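PDB 6I5O: SPBc2 prophage-derived uncharacterized protein YomS from Bacillus subtilis, which is of unknown function but, as a product of the lytic cassette of the SPbeta prophage, may take part in host-cell lysis. Local coordinates for residues Arg52-Tyr57 and Phe101-Val106. Residues are numbered along the deposited sequence; the frame is centred on the assembly and turned at random. Where two conformers were deposited one is given.
Sequences REIKFY and FEVVSV
Phe56 and Phe101 bring their rings together obliquely, planes 49° apart: CD1 of Phe56 arrives at the edge of the Phe101 ring, close to its plane, and lies 3.5 Å from CD2 of Phe101. In the plane of the Phe56 ring, at its edge, sits Ile54 CG2. Phe91 meets both rings edge-to-face, and Phe20 meets Phe101 in the same way, so the pair belongs to an aromatic cluster in the core. Further along this buried face Ile54 and Val103 lie side by side; with the Ile54 chain bent at its second torsion (chi2 -62°), CD1 comes to 3.7 Å from Val103 CG2.

On the other face, the Tyr57 ring and the Glu102 carboxylate cross with planes 42° apart. Tyr57 CE2 passes 3.4 Å from Glu102 OE1, and a water joins the two groups, donating to OE1 and hydrogen-bonded to Tyr57 OH. Lys65 adds a salt bridge to the same OE1 and a cation-pi contact to the Tyr57 ring, which would offset the acid's charge. Val104, pointing toward strand 51-59, sets its CG1 against the Glu53 carboxylate, while CG2 packs 3.7 Å from Lys55 CG. Lys55 NZ reaches Glu53 OE2 at 3.1 Å in a salt bridge within one strand.

The backbones run antiparallel, joined by four hydrogen bonds. Lys55 and Glu102 exchange two of them; Glu53 N gives its bond to Ser105 O at 2.9 Å, but Glu53 O accepts from Val104 N. Val104 and Ser105 thus both face Glu53, and the backbone of Val104 leaves the extended strand conformation to absorb the extra residue: a classic beta bulge in an all-beta fold, between strands 51-59 and 98-107.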
loop_
_atom_site.group_PDB
_atom_site.type_symbol
_atom_site.label_atom_id
_atom_site.label_comp_id
_atom_site.label_asym_id
_atom_site.label_seq_id
_atom_site.Cartn_x
_atom_site.Cartn_y
_atom_site.Cartn_z
ATOM N N ARG A 52 -20.487 -24.617 -8.024
ATOM C CA ARG A 52 -19.722 -24.757 -6.771
ATOM C C ARG A 52 -19.976 -23.545 -5.905
ATOM O O ARG A 52 -20.385 -22.483 -6.420
ATOM C CB ARG A 52 -18.221 -24.961 -7.026
ATOM C CG ARG A 52 -17.416 -23.701 -7.364
ATOM C CD ARG A 52 -17.968 -22.941 -8.567
ATOM N NE ARG A 52 -17.946 -23.690 -9.812
ATOM C CZ ARG A 52 -18.511 -23.289 -10.924
ATOM N NH1 ARG A 52 -18.418 -24.036 -12.016
ATOM N NH2 ARG A 52 -19.231 -22.171 -10.962
ATOM N N GLU A 53 -19.674 -23.691 -4.635
ATOM C CA GLU A 53 -19.685 -22.543 -3.700
ATOM C C GLU A 53 -18.480 -22.728 -2.801
ATOM O O GLU A 53 -18.344 -23.755 -2.144
ATOM C CB GLU A 53 -20.972 -22.518 -2.888
ATOM C CG GLU A 53 -21.047 -21.430 -1.879
ATOM C CD GLU A 53 -22.341 -21.460 -1.061
ATOM O OE1 GLU A 53 -23.253 -22.275 -1.354
ATOM O OE2 GLU A 53 -22.412 -20.733 -0.040
ATOM N N ILE A 54 -17.611 -21.701 -2.789
ATOM C CA ILE A 54 -16.376 -21.692 -1.976
ATOM C C ILE A 54 -16.549 -20.570 -0.954
ATOM O O ILE A 54 -16.851 -19.453 -1.375
ATOM C CB ILE A 54 -15.130 -21.441 -2.847
ATOM C CG1 ILE A 54 -15.088 -22.326 -4.092
ATOM C CG2 ILE A 54 -13.882 -21.529 -2.008
ATOM C CD1 ILE A 54 -15.026 -23.814 -3.804
ATOM N N LYS A 55 -16.357 -20.886 0.329
ATOM C CA LYS A 55 -16.342 -19.822 1.366
ATOM C C LYS A 55 -14.941 -19.677 1.908
ATOM O O LYS A 55 -14.196 -20.637 2.093
ATOM C CB LYS A 55 -17.285 -20.180 2.514
ATOM C CG LYS A 55 -18.745 -19.963 2.129
ATOM C CD LYS A 55 -19.650 -20.151 3.305
ATOM C CE LYS A 55 -20.891 -19.276 3.272
ATOM N NZ LYS A 55 -22.025 -20.135 2.936
ATOM N N PHE A 56 -14.540 -18.410 2.110
ATOM C CA PHE A 56 -13.172 -18.039 2.473
ATOM C C PHE A 56 -13.107 -17.811 3.970
ATOM O O PHE A 56 -13.965 -17.066 4.493
ATOM C CB PHE A 56 -12.776 -16.761 1.755
ATOM C CG PHE A 56 -13.083 -16.652 0.282
ATOM C CD1 PHE A 56 -13.196 -17.770 -0.527
ATOM C CD2 PHE A 56 -13.231 -15.408 -0.301
ATOM C CE1 PHE A 56 -13.440 -17.613 -1.882
ATOM C CE2 PHE A 56 -13.497 -15.252 -1.659
ATOM C CZ PHE A 56 -13.617 -16.367 -2.434
ATOM N N TYR A 57 -12.160 -18.450 4.655
ATOM C CA TYR A 57 -12.089 -18.343 6.122
ATOM C C TYR A 57 -10.679 -18.109 6.616
ATOM O O TYR A 57 -9.659 -18.625 6.120
ATOM C CB TYR A 57 -12.585 -19.639 6.792
ATOM C CG TYR A 57 -14.057 -19.826 6.671
ATOM C CD1 TYR A 57 -14.943 -19.048 7.358
ATOM C CD2 TYR A 57 -14.591 -20.816 5.847
ATOM C CE1 TYR A 57 -16.304 -19.219 7.326
ATOM C CE2 TYR A 57 -15.955 -21.010 5.793
ATOM C CZ TYR A 57 -16.819 -20.196 6.504
ATOM O OH TYR A 57 -18.176 -20.362 6.454
ATOM N N PHE A 101 -10.234 -22.629 2.753
ATOM C CA PHE A 101 -11.169 -22.351 1.632
ATOM C C PHE A 101 -12.115 -23.521 1.537
ATOM O O PHE A 101 -11.692 -24.562 0.976
ATOM C CB PHE A 101 -10.375 -22.135 0.348
ATOM C CG PHE A 101 -9.653 -20.834 0.426
ATOM C CD1 PHE A 101 -8.438 -20.714 1.106
ATOM C CD2 PHE A 101 -10.277 -19.661 -0.002
ATOM C CE1 PHE A 101 -7.893 -19.472 1.366
ATOM C CE2 PHE A 101 -9.706 -18.434 0.222
ATOM C CZ PHE A 101 -8.535 -18.339 0.915
ATOM N N GLU A 102 -13.291 -23.390 2.102
ATOM C CA GLU A 102 -14.236 -24.507 2.252
ATOM C C GLU A 102 -15.038 -24.672 0.958
ATOM O O GLU A 102 -15.650 -23.692 0.482
ATOM C CB GLU A 102 -15.206 -24.222 3.385
ATOM C CG GLU A 102 -16.234 -25.343 3.567
ATOM C CD GLU A 102 -17.085 -25.209 4.791
ATOM O OE1 GLU A 102 -16.845 -24.272 5.603
ATOM O OE2 GLU A 102 -17.849 -26.155 5.051
ATOM N N VAL A 103 -15.073 -25.911 0.434
ATOM C CA VAL A 103 -16.032 -26.264 -0.630
ATOM C C VAL A 103 -17.338 -26.579 0.082
ATOM O O VAL A 103 -17.442 -27.671 0.698
ATOM C CB VAL A 103 -15.509 -27.426 -1.489
ATOM C CG1 VAL A 103 -16.553 -27.881 -2.483
ATOM C CG2 VAL A 103 -14.203 -27.066 -2.164
ATOM N N VAL A 104 -18.274 -25.645 0.034
ATOM C CA VAL A 104 -19.596 -25.810 0.678
ATOM C C VAL A 104 -20.446 -26.745 -0.185
ATOM O O VAL A 104 -21.231 -27.571 0.356
ATOM C CB VAL A 104 -20.265 -24.440 0.843
ATOM C CG1 VAL A 104 -21.701 -24.548 1.325
ATOM C CG2 VAL A 104 -19.464 -23.609 1.801
ATOM N N SER A 105 -20.328 -26.624 -1.505
ATOM C CA SER A 105 -21.089 -27.419 -2.462
ATOM C C SER A 105 -20.312 -27.481 -3.759
ATOM O O SER A 105 -19.545 -26.548 -4.051
ATOM C CB SER A 105 -22.489 -26.878 -2.668
ATOM O OG SER A 105 -22.460 -25.616 -3.257
ATOM N N VAL A 106 -20.516 -28.535 -4.529
ATOM C CA VAL A 106 -19.867 -28.660 -5.847
ATOM C C VAL A 106 -20.615 -29.731 -6.633
ATOM O O VAL A 106 -21.012 -30.747 -6.062
ATOM C CB VAL A 106 -18.362 -29.013 -5.732
ATOM C CG1 VAL A 106 -18.121 -30.323 -4.957
ATOM C CG2 VAL A 106 -17.720 -29.050 -7.116
HETATM O O HOH W 1 -19.186 -22.706 5.864
#